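PDB 4RKS: mevalonate 3-kinase from Thermoplasma acidophilum, which phosphorylates (R)-mevalonate with ATP to give (R)-3-phosphomevalonate in an alternative mevalonate pathway to isoprenoids. Local coordinates for residues L276-A290 against V299-L311. Sequence-based numbering, arbitrary orientation.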
loop_
_atom_site.group_PDB
_atom_site.type_symbol
_atom_site.label_atom_id
_atom_site.label_comp_id
_atom_site.label_asym_id
_atom_site.label_seq_id
_atom_site.Cartn_x
_atom_site.Cartn_y
_atom_site.Cartn_z
ATOM N N LEU A 276 -11.485 -9.456 18.570
ATOM C CA LEU A 276 -11.275 -8.011 18.656
ATOM C C LEU A 276 -12.375 -7.274 17.896
ATOM O O LEU A 276 -12.953 -6.310 18.395
ATOM C CB LEU A 276 -9.903 -7.613 18.114
ATOM C CG LEU A 276 -9.632 -6.100 18.011
ATOM C CD1 LEU A 276 -9.604 -5.418 19.386
ATOM C CD2 LEU A 276 -8.343 -5.813 17.255
ATOM N N ILE A 277 -12.658 -7.745 16.689
ATOM C CA ILE A 277 -13.709 -7.175 15.852
ATOM C C ILE A 277 -15.066 -7.160 16.560
ATOM O O ILE A 277 -15.814 -6.185 16.460
ATOM C CB ILE A 277 -13.833 -7.949 14.525
ATOM C CG1 ILE A 277 -12.547 -7.802 13.706
ATOM C CG2 ILE A 277 -15.025 -7.460 13.725
ATOM C CD1 ILE A 277 -12.601 -8.459 12.333
ATOM N N SER A 278 -15.375 -8.232 17.287
ATOM C CA SER A 278 -16.624 -8.291 18.041
ATOM C C SER A 278 -16.672 -7.213 19.130
ATOM O O SER A 278 -17.714 -6.602 19.360
ATOM C CB SER A 278 -16.815 -9.677 18.668
ATOM O OG SER A 278 -16.849 -10.687 17.672
ATOM N N TYR A 279 -15.550 -6.989 19.801
ATOM C CA TYR A 279 -15.478 -5.943 20.817
ATOM C C TYR A 279 -15.654 -4.572 20.168
ATOM O O TYR A 279 -16.320 -3.698 20.731
ATOM C CB TYR A 279 -14.151 -6.012 21.576
ATOM C CG TYR A 279 -13.861 -4.810 22.463
ATOM C CD1 TYR A 279 -14.535 -4.623 23.672
ATOM C CD2 TYR A 279 -12.896 -3.873 22.103
ATOM C CE1 TYR A 279 -14.258 -3.523 24.488
ATOM C CE2 TYR A 279 -12.613 -2.778 22.906
ATOM C CZ TYR A 279 -13.295 -2.604 24.097
ATOM O OH TYR A 279 -13.008 -1.508 24.886
ATOM N N LEU A 280 -15.060 -4.399 18.983
ATOM C CA LEU A 280 -15.171 -3.147 18.231
ATOM C C LEU A 280 -16.638 -2.807 17.970
ATOM O O LEU A 280 -17.042 -1.650 18.063
ATOM C CB LEU A 280 -14.386 -3.233 16.900
ATOM C CG LEU A 280 -12.858 -3.300 17.035
ATOM C CD1 LEU A 280 -12.154 -3.372 15.669
ATOM C CD2 LEU A 280 -12.348 -2.129 17.839
ATOM N N LYS A 281 -17.428 -3.827 17.654
ATOM C CA LYS A 281 -18.866 -3.670 17.468
ATOM C C LYS A 281 -19.558 -3.148 18.735
ATOM O O LYS A 281 -20.546 -2.422 18.665
ATOM C CB LYS A 281 -19.478 -5.008 17.049
ATOM C CG LYS A 281 -20.870 -4.933 16.465
ATOM C CD LYS A 281 -21.285 -6.303 15.928
ATOM C CE LYS A 281 -22.462 -6.215 14.966
ATOM N NZ LYS A 281 -23.736 -5.875 15.656
ATOM N N LEU A 282 -19.025 -3.525 19.892
ATOM C CA LEU A 282 -19.587 -3.111 21.174
ATOM C C LEU A 282 -19.328 -1.633 21.456
ATOM O O LEU A 282 -20.254 -0.878 21.733
ATOM C CB LEU A 282 -19.013 -3.965 22.304
ATOM C CG LEU A 282 -19.378 -3.550 23.734
ATOM C CD1 LEU A 282 -20.876 -3.675 23.975
ATOM C CD2 LEU A 282 -18.589 -4.365 24.757
ATOM N N ILE A 283 -18.069 -1.216 21.374
ATOM C CA ILE A 283 -17.733 0.169 21.685
ATOM C C ILE A 283 -18.162 1.142 20.597
ATOM O O ILE A 283 -18.153 2.355 20.824
ATOM C CB ILE A 283 -16.231 0.341 21.944
ATOM C CG1 ILE A 283 -15.405 -0.257 20.810
ATOM C CG2 ILE A 283 -15.857 -0.334 23.239
ATOM C CD1 ILE A 283 -13.902 -0.180 21.058
ATOM N N ARG A 284 -18.552 0.619 19.434
ATOM C CA ARG A 284 -19.017 1.473 18.336
ATOM C C ARG A 284 -20.270 2.232 18.760
ATOM O O ARG A 284 -20.538 3.333 18.280
ATOM C CB ARG A 284 -19.285 0.655 17.064
ATOM C CG ARG A 284 -19.606 1.500 15.825
ATOM C CD ARG A 284 -19.380 0.728 14.528
ATOM N NE ARG A 284 -18.032 0.168 14.455
ATOM C CZ ARG A 284 -17.761 -1.120 14.267
ATOM N NH1 ARG A 284 -18.750 -1.999 14.110
ATOM N NH2 ARG A 284 -16.499 -1.532 14.225
ATOM N N LYS A 285 -21.028 1.640 19.673
ATOM C CA LYS A 285 -22.237 2.276 20.186
ATOM C C LYS A 285 -21.887 3.440 21.114
ATOM O O LYS A 285 -22.700 4.335 21.334
ATOM C CB LYS A 285 -23.104 1.248 20.906
ATOM C CG LYS A 285 -23.589 0.118 20.004
ATOM C CD LYS A 285 -24.344 -0.934 20.804
ATOM C CE LYS A 285 -23.504 -1.446 21.973
ATOM N NZ LYS A 285 -24.185 -2.530 22.740
ATOM N N ASP A 286 -20.659 3.422 21.627
ATOM C CA ASP A 286 -20.164 4.439 22.552
ATOM C C ASP A 286 -19.467 5.591 21.803
ATOM O O ASP A 286 -19.804 6.766 21.990
ATOM C CB ASP A 286 -19.221 3.779 23.573
ATOM C CG ASP A 286 -18.658 4.760 24.596
ATOM O OD1 ASP A 286 -19.191 5.875 24.730
ATOM O OD2 ASP A 286 -17.675 4.403 25.274
ATOM N N TYR A 287 -18.492 5.257 20.959
ATOM C CA TYR A 287 -17.895 6.249 20.081
ATOM C C TYR A 287 -17.591 5.625 18.720
ATOM O O TYR A 287 -17.462 4.413 18.607
ATOM C CB TYR A 287 -16.638 6.857 20.706
ATOM C CG TYR A 287 -15.509 5.899 21.052
ATOM C CD1 TYR A 287 -15.478 5.241 22.280
ATOM C CD2 TYR A 287 -14.450 5.688 20.166
ATOM C CE1 TYR A 287 -14.435 4.382 22.606
ATOM C CE2 TYR A 287 -13.407 4.835 20.482
ATOM C CZ TYR A 287 -13.405 4.181 21.701
ATOM O OH TYR A 287 -12.362 3.332 22.011
ATOM N N TRP A 288 -17.499 6.455 17.686
ATOM C CA TRP A 288 -17.348 5.942 16.328
ATOM C C TRP A 288 -16.027 5.209 16.110
ATOM O O TRP A 288 -14.958 5.650 16.549
ATOM C CB TRP A 288 -17.467 7.071 15.307
ATOM C CG TRP A 288 -17.308 6.596 13.880
ATOM C CD1 TRP A 288 -18.285 6.082 13.065
ATOM C CD2 TRP A 288 -16.097 6.582 13.110
ATOM N NE1 TRP A 288 -17.750 5.752 11.829
ATOM C CE2 TRP A 288 -16.412 6.050 11.836
ATOM C CE3 TRP A 288 -14.775 6.968 13.373
ATOM C CZ2 TRP A 288 -15.455 5.910 10.832
ATOM C CZ3 TRP A 288 -13.828 6.818 12.375
ATOM C CH2 TRP A 288 -14.172 6.287 11.122
ATOM N N ASN A 289 -16.114 4.077 15.434
ATOM C CA ASN A 289 -14.944 3.465 14.826
ATOM C C ASN A 289 -15.380 2.688 13.603
ATOM O O ASN A 289 -16.574 2.445 13.407
ATOM C CB ASN A 289 -14.206 2.549 15.799
ATOM C CG ASN A 289 -14.925 1.233 16.029
ATOM O OD1 ASN A 289 -14.920 0.341 15.173
ATOM N ND2 ASN A 289 -15.552 1.105 17.192
ATOM N N ALA A 290 -14.397 2.311 12.791
ATOM C CA ALA A 290 -14.579 1.399 11.662
ATOM C C ALA A 290 -13.261 0.672 11.468
ATOM O O ALA A 290 -12.196 1.270 11.672
ATOM C CB ALA A 290 -14.976 2.152 10.401
ATOM N N VAL A 299 -5.478 -5.822 12.189
ATOM C CA VAL A 299 -6.768 -5.150 12.190
ATOM C C VAL A 299 -6.538 -3.660 12.365
ATOM O O VAL A 299 -6.018 -3.213 13.400
ATOM C CB VAL A 299 -7.696 -5.669 13.303
ATOM C CG1 VAL A 299 -8.994 -4.863 13.327
ATOM C CG2 VAL A 299 -7.973 -7.143 13.111
ATOM N N TYR A 300 -6.930 -2.902 11.348
ATOM C CA TYR A 300 -6.714 -1.456 11.301
ATOM C C TYR A 300 -7.979 -0.719 11.705
ATOM O O TYR A 300 -9.001 -0.853 11.047
ATOM C CB TYR A 300 -6.299 -1.015 9.895
ATOM C CG TYR A 300 -5.033 -1.640 9.381
ATOM C CD1 TYR A 300 -3.788 -1.182 9.811
ATOM C CD2 TYR A 300 -5.072 -2.659 8.431
ATOM C CE1 TYR A 300 -2.624 -1.731 9.319
ATOM C CE2 TYR A 300 -3.912 -3.215 7.940
ATOM C CZ TYR A 300 -2.694 -2.745 8.387
ATOM O OH TYR A 300 -1.540 -3.292 7.909
ATOM N N VAL A 301 -7.921 0.045 12.790
ATOM C CA VAL A 301 -9.128 0.693 13.295
ATOM C C VAL A 301 -9.063 2.213 13.184
ATOM O O VAL A 301 -8.276 2.878 13.878
ATOM C CB VAL A 301 -9.396 0.294 14.761
ATOM C CG1 VAL A 301 -10.739 0.812 15.204
ATOM C CG2 VAL A 301 -9.358 -1.210 14.892
ATOM N N ALA A 302 -9.891 2.747 12.288
ATOM C CA ALA A 302 -10.073 4.181 12.158
ATOM C C ALA A 302 -10.840 4.722 13.351
ATOM O O ALA A 302 -11.801 4.103 13.804
ATOM C CB ALA A 302 -10.806 4.515 10.870
ATOM N N VAL A 303 -10.438 5.894 13.829
ATOM C CA VAL A 303 -11.066 6.497 14.989
ATOM C C VAL A 303 -10.864 8.014 14.958
ATOM O O VAL A 303 -9.878 8.513 14.393
ATOM C CB VAL A 303 -10.490 5.890 16.308
ATOM C CG1 VAL A 303 -9.014 6.226 16.456
ATOM C CG2 VAL A 303 -11.271 6.344 17.550
ATOM N N GLU A 304 -11.789 8.754 15.562
ATOM C CA GLU A 304 -11.604 10.194 15.710
ATOM C C GLU A 304 -10.452 10.469 16.670
ATOM O O GLU A 304 -10.249 9.739 17.650
ATOM C CB GLU A 304 -12.882 10.866 16.188
ATOM C CG GLU A 304 -13.980 10.874 15.153
ATOM C CD GLU A 304 -15.350 11.116 15.772
ATOM O OE1 GLU A 304 -15.734 10.346 16.676
ATOM O OE2 GLU A 304 -16.041 12.068 15.353
ATOM N N SER A 305 -9.697 11.521 16.379
ATOM C CA SER A 305 -8.465 11.794 17.103
ATOM C C SER A 305 -8.705 11.887 18.613
ATOM O O SER A 305 -7.895 11.398 19.406
ATOM C CB SER A 305 -7.810 13.074 16.577
ATOM O OG SER A 305 -7.043 12.788 15.413
ATOM N N GLU A 306 -9.835 12.474 18.995
ATOM C CA GLU A 306 -10.168 12.672 20.405
ATOM C C GLU A 306 -10.315 11.346 21.165
ATOM O O GLU A 306 -10.164 11.305 22.384
ATOM C CB GLU A 306 -11.444 13.497 20.525
ATOM C CG GLU A 306 -12.463 13.214 19.435
ATOM C CD GLU A 306 -13.728 14.046 19.585
ATOM O OE1 GLU A 306 -14.071 14.411 20.733
ATOM O OE2 GLU A 306 -14.377 14.333 18.553
ATOM N N ASN A 307 -10.577 10.263 20.435
ATOM C CA ASN A 307 -10.744 8.941 21.040
ATOM C C ASN A 307 -9.599 7.960 20.747
ATOM O O ASN A 307 -9.668 6.792 21.142
ATOM C CB ASN A 307 -12.066 8.329 20.583
ATOM C CG ASN A 307 -13.261 9.187 20.944
ATOM O OD1 ASN A 307 -13.397 9.639 22.084
ATOM N ND2 ASN A 307 -14.136 9.424 19.969
ATOM N N ALA A 308 -8.540 8.435 20.092
ATOM C CA ALA A 308 -7.450 7.563 19.660
ATOM C C ALA A 308 -6.633 6.989 20.821
ATOM O O ALA A 308 -6.324 5.803 20.815
ATOM C CB ALA A 308 -6.526 8.303 18.695
ATOM N N ASP A 309 -6.268 7.816 21.800
ATOM C CA ASP A 309 -5.502 7.317 22.948
ATOM C C ASP A 309 -6.327 6.342 23.758
ATOM O O ASP A 309 -5.806 5.344 24.263
ATOM C CB ASP A 309 -5.011 8.460 23.837
ATOM C CG ASP A 309 -3.793 9.157 23.253
ATOM O OD1 ASP A 309 -2.924 8.460 22.688
ATOM O OD2 ASP A 309 -3.710 10.399 23.345
ATOM N N ARG A 310 -7.621 6.622 23.868
ATOM C CA ARG A 310 -8.539 5.709 24.539
ATOM C C ARG A 310 -8.550 4.320 23.895
ATOM O O ARG A 310 -8.402 3.303 24.579
ATOM C CB ARG A 310 -9.941 6.289 24.525
ATOM C CG ARG A 310 -10.995 5.363 25.057
ATOM C CD ARG A 310 -12.216 6.182 25.421
ATOM N NE ARG A 310 -13.354 5.343 25.768
ATOM C CZ ARG A 310 -14.584 5.807 25.950
ATOM N NH1 ARG A 310 -14.831 7.105 25.801
ATOM N NH2 ARG A 310 -15.568 4.971 26.268
ATOM N N LEU A 311 -8.729 4.285 22.575
ATOM C CA LEU A 311 -8.703 3.021 21.837
ATOM C C LEU A 311 -7.355 2.307 21.980
ATOM O O LEU A 311 -7.293 1.110 22.247
ATOM C CB LEU A 311 -9.007 3.258 20.360
ATOM C CG LEU A 311 -9.036 1.994 19.505
ATOM C CD1 LEU A 311 -10.035 0.969 20.059
ATOM C CD2 LEU A 311 -9.385 2.378 18.079
HETATM O O HOH W 1 -14.202 8.148 17.195
HETATM O O HOH W 2 -17.548 9.479 18.041
#
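Leu280 and Val301 meet methyl to methyl at the apolar centre, CD1 of the leucine lying 3.6 Å from CG2 of the valine. One helical turn earlier Leu276 slides past Val299, and at the other end Ile283 crosses Leu311 at about a right angle; the axis of helix segment 276-283 runs 12° from that of strand 299-304. The Tyr287 ring extends this layer: its edge meets Val303 CG2, Asn307 CB lies 3.6 Å from Tyr287 CD2, and the hydroxyl rests against Leu311. A chi1 of 59° aims the ring at the short helix from 308. Tyr287 CE1 sits over one face of the Arg310 guanidinium, the planes 53° apart. On the other side of the hairpin Trp288 CH2 lies 3.8 Å from Ala302 CB. Between the strands, Ala302 N donates to Ala290 O at 2.8 Å, with a weak return bond. Arg284 holds Asn289 side-on, NH2 reaching OD1 and NE the backbone O, while Asn289 ND2 bonds Leu280 O almost straight, tying strand to helix. One water bridges Trp288 O to Glu304 N, Glu304 OE1 and Asn307 ND2; Glu304 OE2 forms a salt bridge with Lys244, and Trp288 NE1 bonds Asp248. Helix 271-283 thus packs on hairpin 289-292/298-304 of this GHMP kinase's C-terminal domain; Trp288 and Ala302 touch Phe247 of helix 243-262, and strand 193-199 pairs with 298-304.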